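Local atomic coordinates of voltage-sensor containing phosphatase (Ciona intestinalis, PDB entry 3V0D), a protein that probably dephosphorylates membrane phosphoinositides under the control of a voltage sensor, using a PTEN-like phosphatase domain joined to a C2 domain. Residues 191-203 with 292-304. The protein carries 1 engineered substitution. Numbering follows the deposited sequence.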
loop_
_atom_site.group_PDB
_atom_site.type_symbol
_atom_site.label_atom_id
_atom_site.label_comp_id
_atom_site.label_asym_id
_atom_site.label_seq_id
_atom_site.Cartn_x
_atom_site.Cartn_y
_atom_site.Cartn_z
ATOM N N ASN A 191 16.331 -3.158 -12.383
ATOM C CA ASN A 191 17.276 -4.238 -12.108
ATOM C C ASN A 191 16.858 -5.606 -12.588
ATOM O O ASN A 191 17.710 -6.498 -12.699
ATOM C CB ASN A 191 17.584 -4.319 -10.603
ATOM C CG ASN A 191 18.219 -3.029 -10.056
ATOM O OD1 ASN A 191 18.634 -2.143 -10.809
ATOM N ND2 ASN A 191 18.302 -2.937 -8.739
ATOM N N TYR A 192 15.564 -5.783 -12.857
ATOM C CA TYR A 192 15.035 -7.087 -13.237
ATOM C C TYR A 192 14.384 -7.068 -14.607
ATOM O O TYR A 192 13.682 -7.999 -14.979
ATOM C CB TYR A 192 14.050 -7.592 -12.171
ATOM C CG TYR A 192 14.725 -7.886 -10.854
ATOM C CD1 TYR A 192 15.291 -9.131 -10.615
ATOM C CD2 TYR A 192 14.817 -6.916 -9.857
ATOM C CE1 TYR A 192 15.896 -9.409 -9.401
ATOM C CE2 TYR A 192 15.414 -7.189 -8.633
ATOM C CZ TYR A 192 15.968 -8.441 -8.425
ATOM O OH TYR A 192 16.561 -8.726 -7.213
ATOM N N GLY A 193 14.593 -5.991 -15.370
ATOM C CA GLY A 193 14.071 -5.932 -16.731
ATOM C C GLY A 193 12.555 -5.900 -16.770
ATOM O O GLY A 193 11.974 -6.274 -17.786
ATOM N N GLY A 194 11.906 -5.455 -15.684
ATOM C CA GLY A 194 10.463 -5.431 -15.645
ATOM C C GLY A 194 9.835 -6.755 -15.271
ATOM O O GLY A 194 8.623 -6.815 -15.215
ATOM N N GLN A 195 10.650 -7.778 -15.008
ATOM C CA GLN A 195 10.170 -9.132 -14.714
ATOM C C GLN A 195 10.072 -9.320 -13.207
ATOM O O GLN A 195 10.841 -8.720 -12.453
ATOM C CB GLN A 195 11.132 -10.200 -15.274
ATOM C CG GLN A 195 11.524 -10.010 -16.745
ATOM C CD GLN A 195 10.405 -10.273 -17.752
ATOM O OE1 GLN A 195 10.467 -9.793 -18.900
ATOM N NE2 GLN A 195 9.422 -11.058 -17.370
ATOM N N LEU A 196 9.148 -10.173 -12.759
ATOM C CA LEU A 196 9.068 -10.500 -11.356
ATOM C C LEU A 196 10.414 -11.070 -10.896
ATOM O O LEU A 196 10.974 -11.943 -11.560
ATOM C CB LEU A 196 7.954 -11.531 -11.103
ATOM C CG LEU A 196 7.587 -11.750 -9.632
ATOM C CD1 LEU A 196 6.809 -10.550 -9.095
ATOM C CD2 LEU A 196 6.789 -13.032 -9.442
ATOM N N PRO A 197 10.942 -10.609 -9.751
ATOM C CA PRO A 197 12.201 -11.185 -9.268
ATOM C C PRO A 197 12.053 -12.668 -8.955
ATOM O O PRO A 197 10.946 -13.130 -8.672
ATOM C CB PRO A 197 12.488 -10.381 -7.983
ATOM C CG PRO A 197 11.804 -9.065 -8.223
ATOM C CD PRO A 197 10.529 -9.439 -8.952
ATOM N N PRO A 198 13.169 -13.400 -8.948
ATOM C CA PRO A 198 13.072 -14.823 -8.613
ATOM C C PRO A 198 12.556 -15.035 -7.195
ATOM O O PRO A 198 12.817 -14.229 -6.289
ATOM C CB PRO A 198 14.517 -15.332 -8.682
ATOM C CG PRO A 198 15.361 -14.205 -9.028
ATOM C CD PRO A 198 14.556 -12.963 -9.182
ATOM N N MET A 199 11.846 -16.137 -7.023
ATOM C CA MET A 199 11.332 -16.530 -5.722
ATOM C C MET A 199 12.443 -16.635 -4.676
ATOM O O MET A 199 13.554 -17.106 -4.963
ATOM C CB MET A 199 10.547 -17.848 -5.854
ATOM C CG MET A 199 9.743 -18.239 -4.600
ATOM S SD MET A 199 8.729 -19.729 -4.715
ATOM C CE MET A 199 7.450 -19.222 -5.865
ATOM N N LYS A 200 12.136 -16.170 -3.471
ATOM C CA LYS A 200 13.008 -16.403 -2.334
ATOM C C LYS A 200 12.146 -16.886 -1.185
ATOM O O LYS A 200 11.179 -16.221 -0.777
ATOM C CB LYS A 200 13.743 -15.125 -1.969
ATOM C CG LYS A 200 14.799 -15.283 -0.910
ATOM C CD LYS A 200 15.872 -14.221 -1.070
ATOM C CE LYS A 200 15.743 -13.149 -0.028
ATOM N NZ LYS A 200 15.811 -11.821 -0.669
ATOM N N LYS A 201 12.487 -18.050 -0.662
ATOM C CA LYS A 201 11.777 -18.662 0.453
ATOM C C LYS A 201 12.522 -18.352 1.741
ATOM O O LYS A 201 13.733 -18.581 1.832
ATOM C CB LYS A 201 11.720 -20.176 0.232
ATOM C CG LYS A 201 10.820 -20.588 -0.919
ATOM C CD LYS A 201 10.843 -22.099 -1.129
ATOM C CE LYS A 201 10.123 -22.489 -2.399
ATOM N NZ LYS A 201 10.360 -23.912 -2.725
ATOM N N LEU A 202 11.801 -17.827 2.734
ATOM C CA LEU A 202 12.402 -17.405 3.995
ATOM C C LEU A 202 11.545 -17.849 5.161
ATOM O O LEU A 202 10.348 -18.088 5.007
ATOM C CB LEU A 202 12.471 -15.859 4.076
ATOM C CG LEU A 202 13.269 -15.072 3.028
ATOM C CD1 LEU A 202 13.007 -13.577 3.198
ATOM C CD2 LEU A 202 14.740 -15.422 3.127
ATOM N N LYS A 203 12.147 -17.927 6.347
ATOM C CA LYS A 203 11.373 -17.999 7.582
ATOM C C LYS A 203 11.746 -16.834 8.465
ATOM O O LYS A 203 12.919 -16.473 8.550
ATOM C CB LYS A 203 11.664 -19.311 8.339
ATOM C CG LYS A 203 11.055 -20.542 7.689
ATOM C CD LYS A 203 11.414 -21.796 8.463
ATOM C CE LYS A 203 10.776 -23.046 7.863
ATOM N NZ LYS A 203 11.068 -24.285 8.657
ATOM N N PHE A 292 3.196 -3.735 8.514
ATOM C CA PHE A 292 3.922 -3.429 7.287
ATOM C C PHE A 292 3.872 -4.622 6.347
ATOM O O PHE A 292 3.662 -5.759 6.773
ATOM C CB PHE A 292 5.391 -3.003 7.562
ATOM C CG PHE A 292 6.180 -4.003 8.324
ATOM C CD1 PHE A 292 6.826 -5.065 7.683
ATOM C CD2 PHE A 292 6.336 -3.844 9.702
ATOM C CE1 PHE A 292 7.602 -5.957 8.411
ATOM C CE2 PHE A 292 7.128 -4.726 10.430
ATOM C CZ PHE A 292 7.732 -5.784 9.800
ATOM N N TRP A 293 4.175 -4.346 5.077
ATOM C CA TRP A 293 4.370 -5.357 4.041
ATOM C C TRP A 293 5.796 -5.376 3.554
ATOM O O TRP A 293 6.451 -4.332 3.450
ATOM C CB TRP A 293 3.507 -5.056 2.834
ATOM C CG TRP A 293 2.040 -5.189 3.026
ATOM C CD1 TRP A 293 1.166 -4.304 3.609
ATOM C CD2 TRP A 293 1.234 -6.245 2.514
ATOM N NE1 TRP A 293 -0.131 -4.751 3.487
ATOM C CE2 TRP A 293 -0.106 -5.946 2.816
ATOM C CE3 TRP A 293 1.525 -7.422 1.808
ATOM C CZ2 TRP A 293 -1.158 -6.763 2.425
ATOM C CZ3 TRP A 293 0.481 -8.233 1.420
ATOM C CH2 TRP A 293 -0.849 -7.896 1.730
ATOM N N PHE A 294 6.261 -6.546 3.147
ATOM C CA PHE A 294 7.499 -6.665 2.400
ATOM C C PHE A 294 7.390 -7.863 1.464
ATOM O O PHE A 294 6.533 -8.724 1.641
ATOM C CB PHE A 294 8.727 -6.793 3.329
ATOM C CG PHE A 294 8.778 -8.093 4.072
ATOM C CD1 PHE A 294 9.541 -9.150 3.590
ATOM C CD2 PHE A 294 8.015 -8.303 5.217
ATOM C CE1 PHE A 294 9.561 -10.362 4.242
ATOM C CE2 PHE A 294 8.022 -9.535 5.877
ATOM C CZ PHE A 294 8.803 -10.564 5.391
ATOM N N ASN A 295 8.288 -7.927 0.483
ATOM C CA ASN A 295 8.341 -9.061 -0.430
ATOM C C ASN A 295 9.631 -9.836 -0.202
ATOM O O ASN A 295 10.729 -9.260 -0.179
ATOM C CB ASN A 295 8.221 -8.592 -1.879
ATOM C CG ASN A 295 8.118 -9.778 -2.840
ATOM O OD1 ASN A 295 9.103 -10.470 -3.080
ATOM N ND2 ASN A 295 6.933 -10.037 -3.353
ATOM N N THR A 296 9.494 -11.147 0.001
ATOM C CA THR A 296 10.669 -11.962 0.341
ATOM C C THR A 296 11.787 -11.895 -0.706
ATOM O O THR A 296 12.955 -12.001 -0.380
ATOM C CB THR A 296 10.295 -13.424 0.575
ATOM O OG1 THR A 296 9.748 -13.980 -0.626
ATOM C CG2 THR A 296 9.317 -13.599 1.720
ATOM N N SER A 297 11.422 -11.718 -1.976
ATOM C CA SER A 297 12.406 -11.671 -3.062
ATOM C C SER A 297 13.270 -10.452 -3.045
ATOM O O SER A 297 14.326 -10.426 -3.686
ATOM C CB SER A 297 11.720 -11.658 -4.398
ATOM O OG SER A 297 11.028 -12.840 -4.554
ATOM N N LEU A 298 12.807 -9.414 -2.361
ATOM C CA LEU A 298 13.484 -8.136 -2.345
ATOM C C LEU A 298 14.227 -7.898 -1.039
ATOM O O LEU A 298 14.893 -6.885 -0.880
ATOM C CB LEU A 298 12.625 -6.990 -2.880
ATOM C CG LEU A 298 12.223 -7.188 -4.349
ATOM C CD1 LEU A 298 11.200 -6.144 -4.714
ATOM C CD2 LEU A 298 13.392 -7.086 -5.304
ATOM N N VAL A 299 14.165 -8.877 -0.125
ATOM C CA VAL A 299 14.961 -8.862 1.104
ATOM C C VAL A 299 16.431 -8.976 0.761
ATOM O O VAL A 299 16.817 -9.763 -0.097
ATOM C CB VAL A 299 14.530 -10.013 2.050
ATOM C CG1 VAL A 299 15.507 -10.187 3.219
ATOM C CG2 VAL A 299 13.156 -9.726 2.587
ATOM N N GLU A 300 17.231 -8.179 1.457
ATOM C CA GLU A 300 18.678 -8.219 1.319
ATOM C C GLU A 300 19.300 -8.820 2.566
ATOM O O GLU A 300 19.015 -8.404 3.690
ATOM C CB GLU A 300 19.223 -6.812 1.074
ATOM C CG GLU A 300 18.632 -6.153 -0.167
ATOM C CD GLU A 300 19.073 -4.720 -0.338
ATOM O OE1 GLU A 300 18.270 -3.810 -0.030
ATOM O OE2 GLU A 300 20.222 -4.508 -0.776
ATOM N N GLY A 301 20.141 -9.822 2.367
ATOM C CA GLY A 301 20.838 -10.458 3.470
ATOM C C GLY A 301 19.865 -11.198 4.360
ATOM O O GLY A 301 18.924 -11.820 3.868
ATOM N N ASP A 302 20.091 -11.127 5.668
ATOM C CA ASP A 302 19.357 -11.965 6.624
ATOM C C ASP A 302 18.314 -11.201 7.441
ATOM O O ASP A 302 17.818 -11.723 8.444
ATOM C CB ASP A 302 20.324 -12.700 7.564
ATOM C CG ASP A 302 20.997 -11.772 8.571
ATOM O OD1 ASP A 302 20.828 -10.536 8.506
ATOM O OD2 ASP A 302 21.723 -12.291 9.447
ATOM N N HIS A 303 17.979 -9.976 7.030
ATOM C CA HIS A 303 17.022 -9.186 7.811
ATOM C C HIS A 303 16.437 -8.060 6.987
ATOM O O HIS A 303 16.963 -7.714 5.912
ATOM C CB HIS A 303 17.697 -8.586 9.061
ATOM C CG HIS A 303 18.756 -7.591 8.734
ATOM N ND1 HIS A 303 18.571 -6.223 8.777
ATOM C CD2 HIS A 303 20.021 -7.784 8.313
ATOM C CE1 HIS A 303 19.691 -5.620 8.415
ATOM N NE2 HIS A 303 20.586 -6.547 8.131
ATOM N N VAL A 304 15.360 -7.478 7.499
ATOM C CA VAL A 304 14.857 -6.200 7.011
ATOM C C VAL A 304 14.591 -5.340 8.233
ATOM O O VAL A 304 13.944 -5.781 9.204
ATOM C CB VAL A 304 13.621 -6.331 6.082
ATOM C CG1 VAL A 304 12.430 -6.950 6.783
ATOM C CG2 VAL A 304 13.281 -4.980 5.459
HETATM O O HOH W 1 9.211 -11.855 -6.593
HETATM O O HOH W 2 9.334 -14.162 -7.124
HETATM O O HOH W 3 15.131 -12.475 -5.624
HETATM O O HOH W 4 9.432 -14.725 -3.377
#
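Tyr192, just past helix 176-191, lays CE2 3.9 Å from CD2 of Leu298, the two side chains running antiparallel alongside one another. After the type I' turn 192-195, Pro197 sets CG over the centre of the Tyr192 ring and also against Leu298 CD2, which it meets at about a right angle; Leu298 touches Tyr184 of helix 176-191 as well. The carbonyl O of Pro198 accepts from Ser297 OG at 2.9 Å, with the donor 39° above the carbonyl plane; Ser297 and Leu298 each have two modelled conformers, and their contacts here belong to one of them. A water accepts from Lys200 N and donates to the hydroxyls Thr296 OG1 and Ser297 OG, tying that amide to both side chains where Lys200 and Ser297 bring their CA atoms within 4.8 Å. Thr296 OG1 donates a hydrogen bond to Lys200 O at 2.7 Å, in the carbonyl plane, and accepts from Gly268 N. Lys200 starts extended, chi1 -173° setting CG opposite the backbone N, runs over Thr296 O and bends at its last two torsions, bringing NZ to Val299 O; the 2.4 Å separation of NZ and that oxygen is doubtfully short. Leu202 CD1 packs on Thr296 CB and meets Val299 CG2 tip to tip. An Asx turn, Ser297 N to Asn295 OD1 (2.9 Å), starts the loop that crosses between the two sheets of the C2 sandwich, and against it rests the interdomain linker of this PTEN-like phosphatase–C2 architecture.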